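Local coordinates for VP4 CORE protein (Bluetongue virus, PDB 2JHP) that caps viral mRNA in the core, probably combining guanylyltransferase and methyltransferase activities in one chain, and forms part of the inner capsid, at residues P422-V427 with D447-P452; T435-R440 with M497-S502; C318-L323 with L336-R341; A284-G289 with K306-N311. One frame throughout, in Å; residues are numbered along the deposited sequence.

Contact 1 (P422-V427 with D447-P452)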
loop_
_atom_site.group_PDB
_atom_site.type_symbol
_atom_site.label_atom_id
_atom_site.label_comp_id
_atom_site.label_asym_id
_atom_site.label_seq_id
_atom_site.Cartn_x
_atom_site.Cartn_y
_atom_site.Cartn_z
ATOM N N PRO A 422 19.812 1.871 11.166
ATOM C CA PRO A 422 20.646 2.770 10.374
ATOM C C PRO A 422 20.190 2.856 8.922
ATOM O O PRO A 422 19.981 3.960 8.412
ATOM C CB PRO A 422 22.039 2.134 10.456
ATOM C CG PRO A 422 22.040 1.407 11.780
ATOM C CD PRO A 422 20.616 0.918 11.958
ATOM N N SER A 423 20.010 1.706 8.273
ATOM C CA SER A 423 19.721 1.692 6.842
ATOM C C SER A 423 18.264 2.059 6.598
ATOM O O SER A 423 17.910 2.507 5.502
ATOM C CB SER A 423 20.076 0.336 6.213
ATOM O OG SER A 423 19.224 -0.687 6.704
ATOM N N ILE A 424 17.432 1.862 7.626
ATOM C CA ILE A 424 16.035 2.299 7.607
ATOM C C ILE A 424 16.001 3.821 7.596
ATOM O O ILE A 424 15.377 4.416 6.731
ATOM C CB ILE A 424 15.205 1.712 8.806
ATOM C CG1 ILE A 424 14.973 0.202 8.618
ATOM C CG2 ILE A 424 13.872 2.469 8.999
ATOM C CD1 ILE A 424 14.301 -0.495 9.790
ATOM N N TYR A 425 16.702 4.442 8.538
ATOM C CA TYR A 425 16.779 5.902 8.597
ATOM C C TYR A 425 17.438 6.490 7.346
ATOM O O TYR A 425 17.057 7.560 6.884
ATOM C CB TYR A 425 17.474 6.367 9.888
ATOM C CG TYR A 425 16.634 6.136 11.128
ATOM C CD1 TYR A 425 17.039 5.241 12.127
ATOM C CD2 TYR A 425 15.415 6.795 11.290
ATOM C CE1 TYR A 425 16.239 5.014 13.266
ATOM C CE2 TYR A 425 14.609 6.562 12.425
ATOM C CZ TYR A 425 15.029 5.688 13.399
ATOM O OH TYR A 425 14.213 5.513 14.475
ATOM N N GLU A 426 18.400 5.759 6.790
ATOM C CA GLU A 426 19.049 6.134 5.538
ATOM C C GLU A 426 18.033 6.197 4.392
ATOM O O GLU A 426 18.123 7.068 3.531
ATOM C CB GLU A 426 20.184 5.160 5.207
ATOM C CG GLU A 426 21.295 5.732 4.335
ATOM C CD GLU A 426 22.526 6.169 5.131
ATOM O OE1 GLU A 426 22.964 5.395 6.018
ATOM O OE2 GLU A 426 23.076 7.271 4.860
ATOM N N VAL A 427 17.058 5.291 4.388
ATOM C CA VAL A 427 15.951 5.375 3.431
ATOM C C VAL A 427 15.054 6.601 3.679
ATOM O O VAL A 427 14.758 7.361 2.752
ATOM C CB VAL A 427 15.097 4.090 3.417
ATOM C CG1 VAL A 427 13.837 4.294 2.599
ATOM C CG2 VAL A 427 15.897 2.935 2.868
ATOM N N ASP A 447 2.347 -7.258 11.881
ATOM C CA ASP A 447 3.590 -7.865 12.356
ATOM C C ASP A 447 4.833 -6.967 12.226
ATOM O O ASP A 447 5.885 -7.399 11.744
ATOM C CB ASP A 447 3.811 -9.167 11.582
ATOM C CG ASP A 447 4.949 -10.014 12.157
ATOM O OD1 ASP A 447 4.829 -10.511 13.310
ATOM O OD2 ASP A 447 5.962 -10.197 11.434
ATOM N N ASP A 448 4.720 -5.722 12.661
ATOM C CA ASP A 448 5.840 -4.795 12.582
ATOM C C ASP A 448 6.414 -4.531 13.964
ATOM O O ASP A 448 5.719 -4.661 14.961
ATOM C CB ASP A 448 5.391 -3.478 11.950
ATOM C CG ASP A 448 5.519 -3.477 10.433
ATOM O OD1 ASP A 448 5.773 -2.393 9.843
ATOM O OD2 ASP A 448 5.371 -4.556 9.827
ATOM N N PHE A 449 7.695 -4.175 14.017
ATOM C CA PHE A 449 8.282 -3.666 15.238
ATOM C C PHE A 449 8.197 -2.144 15.210
ATOM O O PHE A 449 8.247 -1.528 14.142
ATOM C CB PHE A 449 9.723 -4.152 15.394
ATOM C CG PHE A 449 10.676 -3.616 14.351
ATOM C CD1 PHE A 449 11.384 -2.417 14.562
ATOM C CD2 PHE A 449 10.894 -4.312 13.172
ATOM C CE1 PHE A 449 12.270 -1.936 13.627
ATOM C CE2 PHE A 449 11.790 -3.811 12.223
ATOM C CZ PHE A 449 12.469 -2.625 12.459
ATOM N N ALA A 450 8.057 -1.549 16.391
ATOM C CA ALA A 450 7.937 -0.103 16.551
ATOM C C ALA A 450 9.285 0.594 16.711
ATOM O O ALA A 450 10.090 0.199 17.537
ATOM C CB ALA A 450 7.036 0.212 17.741
ATOM N N LEU A 451 9.517 1.634 15.909
ATOM C CA LEU A 451 10.638 2.559 16.108
ATOM C C LEU A 451 10.247 3.521 17.220
ATOM O O LEU A 451 9.105 3.957 17.271
ATOM C CB LEU A 451 10.934 3.365 14.830
ATOM C CG LEU A 451 11.529 2.692 13.593
ATOM C CD1 LEU A 451 11.957 3.723 12.574
ATOM C CD2 LEU A 451 12.689 1.763 13.957
ATOM N N PRO A 452 11.174 3.816 18.150
ATOM C CA PRO A 452 10.858 4.837 19.153
ATOM C C PRO A 452 10.511 6.162 18.497
ATOM O O PRO A 452 11.288 6.660 17.693
ATOM C CB PRO A 452 12.166 4.941 19.964
ATOM C CG PRO A 452 12.827 3.623 19.788
ATOM C CD PRO A 452 12.509 3.218 18.385
#
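I424, on helix 421-430, and L451, in the irregular run 447-452 that leads into helix 453-460, make the nearest backbone approach with CA atoms 10.1 Å apart, too wide for main-chain pairing, and the gap is bridged by side chains alone. I424 sends its two branches to different partners. With CG1 beside the backbone N (chi1 -71°) and the chain extended from there, CD1 meets F449 tip to tip, 3.9 Å from CZ, arriving at the edge of the phenylalanine ring and near its plane. The other branch, CG2, lies 4.2 Å from L451 CD1. Chi1 of 66° sets F449 CG between its own N and carbonyl carbon, and the ring then carries CZ toward I424. L451 CD1 is shared, for Y425 also meets it tip to tip: the phenol OH is 3.5 Å from L451 CD1 and ring atom CZ 3.7 Å from the same methyl, which approaches the ring obliquely. Around this row, I424 also packs on L398 and L412, while L451 and Y425 both rest on V456 of helix 453-460, whose N-cap position is held by P452. Two of the polar groups find partners outside: S423 OG bonds to L420 O, and D448 OD1 to T413 OG1. The I424 side chain lies about 7 Å from bound S-adenosyl-L-homocysteine, so the contact is near the ligand site. With no hydrogen bond or ion pair across it, the contact is held by apolar packing of two branched aliphatic side chains against two rings.

Contact 2 (T435-R440 with M497-S502)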
loop_
_atom_site.group_PDB
_atom_site.type_symbol
_atom_site.label_atom_id
_atom_site.label_comp_id
_atom_site.label_asym_id
_atom_site.label_seq_id
_atom_site.Cartn_x
_atom_site.Cartn_y
_atom_site.Cartn_z
ATOM N N THR A 435 7.222 5.172 5.205
ATOM C CA THR A 435 6.494 4.941 6.453
ATOM C C THR A 435 7.273 4.048 7.410
ATOM O O THR A 435 8.039 3.196 6.982
ATOM C CB THR A 435 5.114 4.290 6.225
ATOM O OG1 THR A 435 5.288 3.057 5.524
ATOM C CG2 THR A 435 4.188 5.210 5.458
ATOM N N ALA A 436 7.055 4.262 8.701
ATOM C CA ALA A 436 7.610 3.417 9.736
ATOM C C ALA A 436 6.608 3.254 10.872
ATOM O O ALA A 436 5.979 4.209 11.322
ATOM C CB ALA A 436 8.917 3.990 10.257
ATOM N N TRP A 437 6.465 2.024 11.325
ATOM C CA TRP A 437 5.574 1.706 12.423
ATOM C C TRP A 437 6.130 2.179 13.787
ATOM O O TRP A 437 7.281 1.886 14.120
ATOM C CB TRP A 437 5.341 0.196 12.446
ATOM C CG TRP A 437 4.419 -0.236 13.493
ATOM C CD1 TRP A 437 4.749 -0.670 14.745
ATOM C CD2 TRP A 437 2.993 -0.295 13.416
ATOM N NE1 TRP A 437 3.616 -1.015 15.448
ATOM C CE2 TRP A 437 2.525 -0.786 14.655
ATOM C CE3 TRP A 437 2.065 0.001 12.418
ATOM C CZ2 TRP A 437 1.171 -0.980 14.923
ATOM C CZ3 TRP A 437 0.715 -0.180 12.681
ATOM C CH2 TRP A 437 0.279 -0.673 13.930
ATOM N N VAL A 438 5.305 2.905 14.547
ATOM C CA VAL A 438 5.696 3.458 15.837
ATOM C C VAL A 438 4.704 3.045 16.919
ATOM O O VAL A 438 4.930 3.304 18.106
ATOM C CB VAL A 438 5.832 5.005 15.806
ATOM C CG1 VAL A 438 7.018 5.432 14.947
ATOM C CG2 VAL A 438 4.546 5.663 15.336
ATOM N N GLY A 439 3.606 2.408 16.512
ATOM C CA GLY A 439 2.583 1.966 17.435
ATOM C C GLY A 439 3.109 1.004 18.488
ATOM O O GLY A 439 3.885 0.105 18.179
ATOM N N ARG A 440 2.691 1.203 19.738
ATOM C CA ARG A 440 3.160 0.364 20.850
ATOM C C ARG A 440 2.090 -0.579 21.383
ATOM O O ARG A 440 2.420 -1.531 22.086
ATOM C CB ARG A 440 3.732 1.213 22.000
ATOM C CG ARG A 440 4.829 2.149 21.576
ATOM C CD ARG A 440 5.597 2.659 22.759
ATOM N NE ARG A 440 7.003 2.794 22.402
ATOM C CZ ARG A 440 7.957 1.909 22.685
ATOM N NH1 ARG A 440 7.680 0.801 23.365
ATOM N NH2 ARG A 440 9.204 2.143 22.290
ATOM N N MET A 497 -2.019 7.156 13.014
ATOM C CA MET A 497 -1.110 7.511 14.100
ATOM C C MET A 497 -0.225 6.394 14.650
ATOM O O MET A 497 0.620 6.656 15.502
ATOM C CB MET A 497 -1.877 8.201 15.223
ATOM C CG MET A 497 -2.124 9.667 14.941
ATOM S SD MET A 497 -3.195 10.487 16.109
ATOM C CE MET A 497 -1.988 11.049 17.283
ATOM N N ASN A 498 -0.405 5.161 14.172
ATOM C CA ASN A 498 0.565 4.099 14.419
ATOM C C ASN A 498 1.808 4.203 13.546
ATOM O O ASN A 498 2.764 3.456 13.752
ATOM C CB ASN A 498 -0.059 2.735 14.159
ATOM C CG ASN A 498 -1.094 2.353 15.199
ATOM O OD1 ASN A 498 -0.901 2.550 16.397
ATOM N ND2 ASN A 498 -2.202 1.795 14.738
ATOM N N PHE A 499 1.782 5.095 12.550
ATOM C CA PHE A 499 2.884 5.215 11.597
ATOM C C PHE A 499 3.606 6.565 11.716
ATOM O O PHE A 499 2.995 7.606 12.008
ATOM C CB PHE A 499 2.405 5.002 10.150
ATOM C CG PHE A 499 1.866 3.599 9.844
ATOM C CD1 PHE A 499 0.503 3.316 9.914
ATOM C CD2 PHE A 499 2.722 2.577 9.420
ATOM C CE1 PHE A 499 0.029 2.029 9.601
ATOM C CE2 PHE A 499 2.242 1.322 9.116
ATOM C CZ PHE A 499 0.891 1.050 9.209
ATOM N N ALA A 500 4.916 6.550 11.516
ATOM C CA ALA A 500 5.593 7.794 11.205
ATOM C C ALA A 500 5.718 7.845 9.705
ATOM O O ALA A 500 5.920 6.810 9.063
ATOM C CB ALA A 500 6.991 7.916 11.888
ATOM N N VAL A 501 5.568 9.052 9.161
ATOM C CA VAL A 501 5.696 9.286 7.732
ATOM C C VAL A 501 6.682 10.393 7.469
ATOM O O VAL A 501 6.636 11.461 8.092
ATOM C CB VAL A 501 4.361 9.664 7.074
ATOM C CG1 VAL A 501 4.547 9.789 5.585
ATOM C CG2 VAL A 501 3.288 8.636 7.384
ATOM N N SER A 502 7.569 10.129 6.522
ATOM C CA SER A 502 8.530 11.115 6.057
ATOM C C SER A 502 8.149 11.567 4.655
ATOM O O SER A 502 7.754 10.753 3.838
ATOM C CB SER A 502 9.932 10.498 6.072
ATOM O OG SER A 502 9.995 9.346 5.240
#
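A436 and A500 form the hydrogen-bonded pair of an antiparallel ladder: A436 N gives to A500 O at 2.8 Å, and A500 N returns a bond to A436 O at 2.6 Å. T435 with V501 and W437 with F499 are the flanking non-hydrogen-bonded pairs. Where strand 433-437 ends, N498 O takes two donors, V438 N at 2.7 Å in a nearly straight bond (175°) and G439 N in a weak one. W437 N turns instead to T413 OG1, and T435 OG1 is bonded to F410 N. These are strands 5 and 7 of the order 3-2-1-4-5-7-6, the reversed strand 499-503 lying between 433-437 and the edge strand 466-469, as in class I methyltransferases; it pairs with the latter through F499 to G470 and V501 to L468. On the face carrying W437 and F499, tryptophan CE3 points its edge at the phenylalanine face, ring centres 5.0 Å apart and planes at 87° (T-shaped). N498 CB covers a face of the indole six-membered ring, 3.7 Å from its centre, a CH-pi contact. F410 and W495 of the guanine pocket also meet F499 edge-to-face, and the F499 side chain lies about 4 Å from the bound guanine.

Contact 3 (C318-L323 with L336-R341)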
loop_
_atom_site.group_PDB
_atom_site.type_symbol
_atom_site.label_atom_id
_atom_site.label_comp_id
_atom_site.label_asym_id
_atom_site.label_seq_id
_atom_site.Cartn_x
_atom_site.Cartn_y
_atom_site.Cartn_z
ATOM N N CYS A 318 11.578 -30.080 -22.007
ATOM C CA CYS A 318 10.853 -28.949 -22.560
ATOM C C CYS A 318 11.690 -27.665 -22.474
ATOM O O CYS A 318 12.750 -27.649 -21.849
ATOM C CB CYS A 318 9.534 -28.761 -21.814
ATOM S SG CYS A 318 9.723 -28.137 -20.153
ATOM N N ILE A 319 11.200 -26.599 -23.103
ATOM C CA ILE A 319 11.871 -25.311 -23.085
ATOM C C ILE A 319 11.110 -24.387 -22.138
ATOM O O ILE A 319 9.954 -24.039 -22.384
ATOM C CB ILE A 319 11.957 -24.706 -24.493
ATOM C CG1 ILE A 319 12.731 -25.642 -25.428
ATOM C CG2 ILE A 319 12.623 -23.347 -24.441
ATOM C CD1 ILE A 319 12.388 -25.459 -26.885
ATOM N N SER A 320 11.761 -23.996 -21.048
ATOM C CA SER A 320 11.060 -23.315 -19.970
ATOM C C SER A 320 11.910 -22.343 -19.151
ATOM O O SER A 320 13.138 -22.405 -19.151
ATOM C CB SER A 320 10.433 -24.355 -19.029
ATOM O OG SER A 320 9.725 -23.728 -17.968
ATOM N N THR A 321 11.220 -21.442 -18.459
ATOM C CA THR A 321 11.796 -20.685 -17.354
ATOM C C THR A 321 11.190 -21.232 -16.051
ATOM O O THR A 321 11.915 -21.657 -15.152
ATOM C CB THR A 321 11.553 -19.158 -17.512
ATOM O OG1 THR A 321 12.307 -18.648 -18.625
ATOM C CG2 THR A 321 11.946 -18.400 -16.242
ATOM N N TYR A 322 9.863 -21.235 -15.964
ATOM C CA TYR A 322 9.171 -21.851 -14.833
ATOM C C TYR A 322 8.030 -22.735 -15.309
ATOM O O TYR A 322 7.506 -22.550 -16.403
ATOM C CB TYR A 322 8.591 -20.801 -13.873
ATOM C CG TYR A 322 9.561 -19.802 -13.272
ATOM C CD1 TYR A 322 9.366 -18.442 -13.447
ATOM C CD2 TYR A 322 10.654 -20.217 -12.502
ATOM C CE1 TYR A 322 10.237 -17.515 -12.885
ATOM C CE2 TYR A 322 11.532 -19.300 -11.942
ATOM C CZ TYR A 322 11.316 -17.951 -12.135
ATOM O OH TYR A 322 12.178 -17.036 -11.579
ATOM N N LEU A 323 7.668 -23.706 -14.478
ATOM C CA LEU A 323 6.400 -24.409 -14.603
ATOM C C LEU A 323 5.638 -24.206 -13.299
ATOM O O LEU A 323 6.179 -24.423 -12.208
ATOM C CB LEU A 323 6.606 -25.901 -14.876
ATOM C CG LEU A 323 7.412 -26.334 -16.107
ATOM C CD1 LEU A 323 7.746 -27.831 -16.035
ATOM C CD2 LEU A 323 6.696 -26.011 -17.408
ATOM N N LEU A 336 -0.201 -27.761 -16.230
ATOM C CA LEU A 336 0.439 -26.597 -15.637
ATOM C C LEU A 336 0.553 -25.528 -16.698
ATOM O O LEU A 336 0.039 -25.696 -17.807
ATOM C CB LEU A 336 1.830 -26.956 -15.110
ATOM C CG LEU A 336 1.929 -28.144 -14.151
ATOM C CD1 LEU A 336 3.372 -28.519 -13.998
ATOM C CD2 LEU A 336 1.304 -27.866 -12.787
ATOM N N ARG A 337 1.216 -24.429 -16.353
ATOM C CA ARG A 337 1.550 -23.393 -17.324
ATOM C C ARG A 337 3.053 -23.211 -17.381
ATOM O O ARG A 337 3.745 -23.271 -16.363
ATOM C CB ARG A 337 0.852 -22.072 -16.996
ATOM C CG ARG A 337 -0.650 -22.084 -17.224
ATOM C CD ARG A 337 -0.988 -22.277 -18.687
ATOM N NE ARG A 337 -2.373 -22.696 -18.865
ATOM C CZ ARG A 337 -2.936 -22.975 -20.040
ATOM N NH1 ARG A 337 -2.246 -22.856 -21.168
ATOM N NH2 ARG A 337 -4.203 -23.361 -20.088
ATOM N N ASN A 338 3.551 -23.021 -18.593
ATOM C CA ASN A 338 4.969 -22.872 -18.821
ATOM C C ASN A 338 5.262 -21.418 -19.064
ATOM O O ASN A 338 4.908 -20.880 -20.111
ATOM C CB ASN A 338 5.400 -23.705 -20.029
ATOM C CG ASN A 338 6.905 -23.719 -20.231
ATOM O OD1 ASN A 338 7.395 -24.351 -21.157
ATOM N ND2 ASN A 338 7.641 -23.023 -19.376
ATOM N N PHE A 339 5.879 -20.779 -18.078
ATOM C CA PHE A 339 6.325 -19.411 -18.246
ATOM C C PHE A 339 7.739 -19.383 -18.826
ATOM O O PHE A 339 8.637 -20.093 -18.352
ATOM C CB PHE A 339 6.253 -18.618 -16.932
ATOM C CG PHE A 339 6.870 -17.251 -17.028
ATOM C CD1 PHE A 339 6.250 -16.241 -17.758
ATOM C CD2 PHE A 339 8.088 -16.982 -16.419
ATOM C CE1 PHE A 339 6.829 -14.984 -17.861
ATOM C CE2 PHE A 339 8.672 -15.731 -16.519
ATOM C CZ PHE A 339 8.045 -14.730 -17.239
ATOM N N MET A 340 7.915 -18.559 -19.853
ATOM C CA MET A 340 9.184 -18.438 -20.538
ATOM C C MET A 340 9.595 -16.973 -20.513
ATOM O O MET A 340 8.897 -16.121 -21.072
ATOM C CB MET A 340 9.064 -18.920 -21.992
ATOM C CG MET A 340 8.631 -20.386 -22.195
ATOM S SD MET A 340 8.354 -20.864 -23.927
ATOM C CE MET A 340 9.984 -20.628 -24.609
ATOM N N ARG A 341 10.711 -16.675 -19.846
ATOM C CA ARG A 341 11.281 -15.329 -19.873
ATOM C C ARG A 341 12.248 -15.253 -21.038
ATOM O O ARG A 341 13.182 -16.052 -21.146
ATOM C CB ARG A 341 11.983 -14.989 -18.568
ATOM C CG ARG A 341 12.158 -13.474 -18.359
ATOM C CD ARG A 341 13.603 -13.128 -18.119
ATOM N NE ARG A 341 14.365 -13.130 -19.356
ATOM C CZ ARG A 341 15.657 -13.413 -19.451
ATOM N NH1 ARG A 341 16.360 -13.731 -18.372
ATOM N NH2 ARG A 341 16.244 -13.383 -20.637
#
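T321 and Y322 together face F339 in a classic beta bulge, within the hairpin of strands 322-324 and 335-341 at one margin of the seven-stranded sheet. F339 O accepts both T321 N and Y322 N, each at 2.9 Å, the first in the carbonyl plane and the second tilted 20° from it. F339 N closes the pair by giving to Y322 O. Beyond the bulge, T321 supplies its side chain where a backbone acceptor might be expected: with OG1 beside the backbone N (chi1 -68°), the hydroxyl takes R341 N at 2.8 Å and is also bonded to P354 O. N338, its CG anti to the backbone N (chi1 -174°), carries ND2 to the opposing strand, where it makes weak bonds to Y322 O, 3.0 Å away, and to S320 OG. L323 CD2 packs against this amide, 3.6 Å from N338 CG. On the other face Y322 and F339 lie side by side, CD1 of the tyrosine 3.5 Å from CD2 of the phenylalanine, while Y322 OH bonds to H353 ND1. Across the bulge the chain changes sheets, since strand 315-320 pairs with 357-362. Strand 335-341 runs between 322-324 and 302-308; M340 packs on A293 of helix 280-295, and F339 on I186 of helix 178-186.

Contact 4 (A284-G289 with K306-N311)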
loop_
_atom_site.group_PDB
_atom_site.type_symbol
_atom_site.label_atom_id
_atom_site.label_comp_id
_atom_site.label_asym_id
_atom_site.label_seq_id
_atom_site.Cartn_x
_atom_site.Cartn_y
_atom_site.Cartn_z
ATOM N N ALA A 284 3.452 -32.939 -28.724
ATOM C CA ALA A 284 4.063 -32.223 -29.843
ATOM C C ALA A 284 3.476 -30.820 -30.039
ATOM O O ALA A 284 4.118 -29.965 -30.641
ATOM C CB ALA A 284 3.975 -33.046 -31.124
ATOM N N GLU A 285 2.264 -30.596 -29.537
ATOM C CA GLU A 285 1.654 -29.250 -29.536
ATOM C C GLU A 285 2.254 -28.346 -28.477
ATOM O O GLU A 285 2.577 -27.198 -28.763
ATOM C CB GLU A 285 0.133 -29.302 -29.349
ATOM C CG GLU A 285 -0.606 -29.984 -30.492
ATOM C CD GLU A 285 -2.052 -30.281 -30.144
ATOM O OE1 GLU A 285 -2.378 -30.351 -28.933
ATOM O OE2 GLU A 285 -2.856 -30.447 -31.087
ATOM N N ASP A 286 2.394 -28.858 -27.258
ATOM C CA ASP A 286 2.994 -28.073 -26.184
ATOM C C ASP A 286 4.431 -27.716 -26.552
ATOM O O ASP A 286 4.841 -26.567 -26.389
ATOM C CB ASP A 286 2.948 -28.820 -24.842
ATOM C CG ASP A 286 1.517 -29.054 -24.323
ATOM O OD1 ASP A 286 0.539 -28.495 -24.885
ATOM O OD2 ASP A 286 1.386 -29.793 -23.324
ATOM N N ARG A 287 5.171 -28.703 -27.062
ATOM C CA ARG A 287 6.549 -28.519 -27.528
ATOM C C ARG A 287 6.656 -27.510 -28.674
ATOM O O ARG A 287 7.661 -26.806 -28.778
ATOM C CB ARG A 287 7.182 -29.853 -27.993
ATOM C CG ARG A 287 7.691 -30.842 -26.914
ATOM C CD ARG A 287 7.696 -30.271 -25.475
ATOM N NE ARG A 287 6.547 -30.758 -24.705
ATOM C CZ ARG A 287 6.049 -30.168 -23.624
ATOM N NH1 ARG A 287 6.585 -29.045 -23.166
ATOM N NH2 ARG A 287 4.999 -30.699 -23.005
ATOM N N LEU A 288 5.634 -27.465 -29.534
ATOM C CA LEU A 288 5.629 -26.575 -30.698
ATOM C C LEU A 288 5.517 -25.118 -30.279
ATOM O O LEU A 288 6.270 -24.273 -30.768
ATOM C CB LEU A 288 4.490 -26.913 -31.665
ATOM C CG LEU A 288 4.441 -26.072 -32.945
ATOM C CD1 LEU A 288 5.738 -26.250 -33.741
ATOM C CD2 LEU A 288 3.220 -26.403 -33.814
ATOM N N GLY A 289 4.571 -24.851 -29.376
ATOM C CA GLY A 289 4.335 -23.519 -28.833
ATOM C C GLY A 289 5.582 -22.934 -28.218
ATOM O O GLY A 289 5.881 -21.755 -28.412
ATOM N N LYS A 306 0.753 -23.634 -22.741
ATOM C CA LYS A 306 -0.011 -24.763 -22.218
ATOM C C LYS A 306 0.927 -25.930 -21.914
ATOM O O LYS A 306 1.818 -26.237 -22.706
ATOM C CB LYS A 306 -1.052 -25.189 -23.248
ATOM C CG LYS A 306 -2.225 -25.965 -22.696
ATOM C CD LYS A 306 -2.960 -26.690 -23.825
ATOM C CE LYS A 306 -4.465 -26.696 -23.613
ATOM N NZ LYS A 306 -4.817 -26.982 -22.202
ATOM N N HIS A 307 0.735 -26.573 -20.769
ATOM C CA HIS A 307 1.644 -27.629 -20.357
ATOM C C HIS A 307 0.939 -28.826 -19.736
ATOM O O HIS A 307 0.844 -28.925 -18.513
ATOM C CB HIS A 307 2.679 -27.076 -19.376
ATOM C CG HIS A 307 3.879 -27.951 -19.209
ATOM N ND1 HIS A 307 3.965 -28.913 -18.226
ATOM C CD2 HIS A 307 5.042 -28.014 -19.901
ATOM C CE1 HIS A 307 5.131 -29.527 -18.318
ATOM N NE2 HIS A 307 5.801 -29.006 -19.329
ATOM N N ARG A 308 0.449 -29.740 -20.568
ATOM C CA ARG A 308 -0.128 -30.989 -20.044
ATOM C C ARG A 308 0.972 -32.006 -19.756
ATOM O O ARG A 308 1.843 -32.235 -20.589
ATOM C CB ARG A 308 -1.242 -31.582 -20.947
ATOM C CG ARG A 308 -1.061 -31.413 -22.461
ATOM C CD ARG A 308 -1.702 -30.116 -23.014
ATOM N NE ARG A 308 -2.904 -30.379 -23.799
ATOM C CZ ARG A 308 -2.948 -30.380 -25.127
ATOM N NH1 ARG A 308 -1.856 -30.134 -25.848
ATOM N NH2 ARG A 308 -4.096 -30.639 -25.735
ATOM N N ILE A 309 0.937 -32.576 -18.553
ATOM C CA ILE A 309 1.868 -33.632 -18.149
ATOM C C ILE A 309 1.455 -34.973 -18.757
ATOM O O ILE A 309 0.316 -35.413 -18.571
ATOM C CB ILE A 309 1.918 -33.801 -16.621
ATOM C CG1 ILE A 309 1.777 -32.445 -15.937
ATOM C CG2 ILE A 309 3.206 -34.531 -16.205
ATOM C CD1 ILE A 309 1.131 -32.490 -14.566
ATOM N N PRO A 310 2.381 -35.618 -19.490
ATOM C CA PRO A 310 2.171 -36.937 -20.113
ATOM C C PRO A 310 1.920 -38.060 -19.095
ATOM O O PRO A 310 2.274 -37.926 -17.921
ATOM C CB PRO A 310 3.481 -37.179 -20.868
ATOM C CG PRO A 310 4.492 -36.295 -20.190
ATOM C CD PRO A 310 3.722 -35.074 -19.787
ATOM N N ASN A 311 1.311 -39.152 -19.545
ATOM C CA ASN A 311 0.991 -40.269 -18.662
ATOM C C ASN A 311 2.017 -41.383 -18.769
ATOM O O ASN A 311 2.360 -42.029 -17.777
ATOM C CB ASN A 311 -0.401 -40.821 -18.979
ATOM C CG ASN A 311 -1.495 -39.774 -18.847
ATOM O OD1 ASN A 311 -1.251 -38.636 -18.416
ATOM N ND2 ASN A 311 -2.717 -40.163 -19.218
#
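D286 and R308 join the helix and the second strand of a beta-alpha-beta crossover, in which helix 280-295 links the parallel neighbours 260-264 and 302-308 of the seven-stranded sheet. The aspartate uses both oxygens: OD2 accepts R308 N at 2.9 Å on its syn side but tilted out of the carboxylate plane, and OD1 accepts R308 NH1 at 3.1 Å from above that plane. The same NH1 serves E285, whose OE1 lies 3.1 Å away in the guanidinium plane. That bond is nearly straight (169°), with the glutamate carboxylate and the guanidinium almost coplanar. Bends at chi2 and chi3 (-91° and -108°) place CD and NE of R308 beside the D286 carboxylate, and its one positive charge probably offsets the repulsion between two successive acids. R287 makes the next layer. Its NH2 is a long 3.7 Å from D286 OD2, a charge attraction without a directed N-H, while NH1 approaches H307 CD2 to 3.8 Å. Further out, R287 is engaged by E290 in a salt bridge and by F283 in a cation-pi contact, and E285 OE2 has a weak bond to S268 OG. The E285 side chain lies about 5 Å from bound S-adenosyl-L-homocysteine. K306, salt-bridged through NZ to E335, sets CD over one face of the R308 guanidinium, 3.6 Å above its plane and displaced toward its rim.

The four contacts fall into two pairs, one in each of two methyltransferase-like sheets, each sheet with its own bound S-adenosyl-L-homocysteine. Contacts 1 and 2 have centres 9 Å apart and meet through L451 N and W437 O, 2.9 Å apart, a probable hydrogen bond; the first lies near S-adenosyl-L-homocysteine, the second reaches guanine. Contacts 3 and 4, centres 11 Å apart, share the other sheet, where L336 N lies 2.8 Å from H307 O on adjacent strands; the R337 side chain of contact 3 is about 7 Å from that sheet's ligand, and contact 4 comes nearer. Contact centres lie 38 to 51 Å apart from one pair to the other, consistent with separate methylation sites along one capping enzyme.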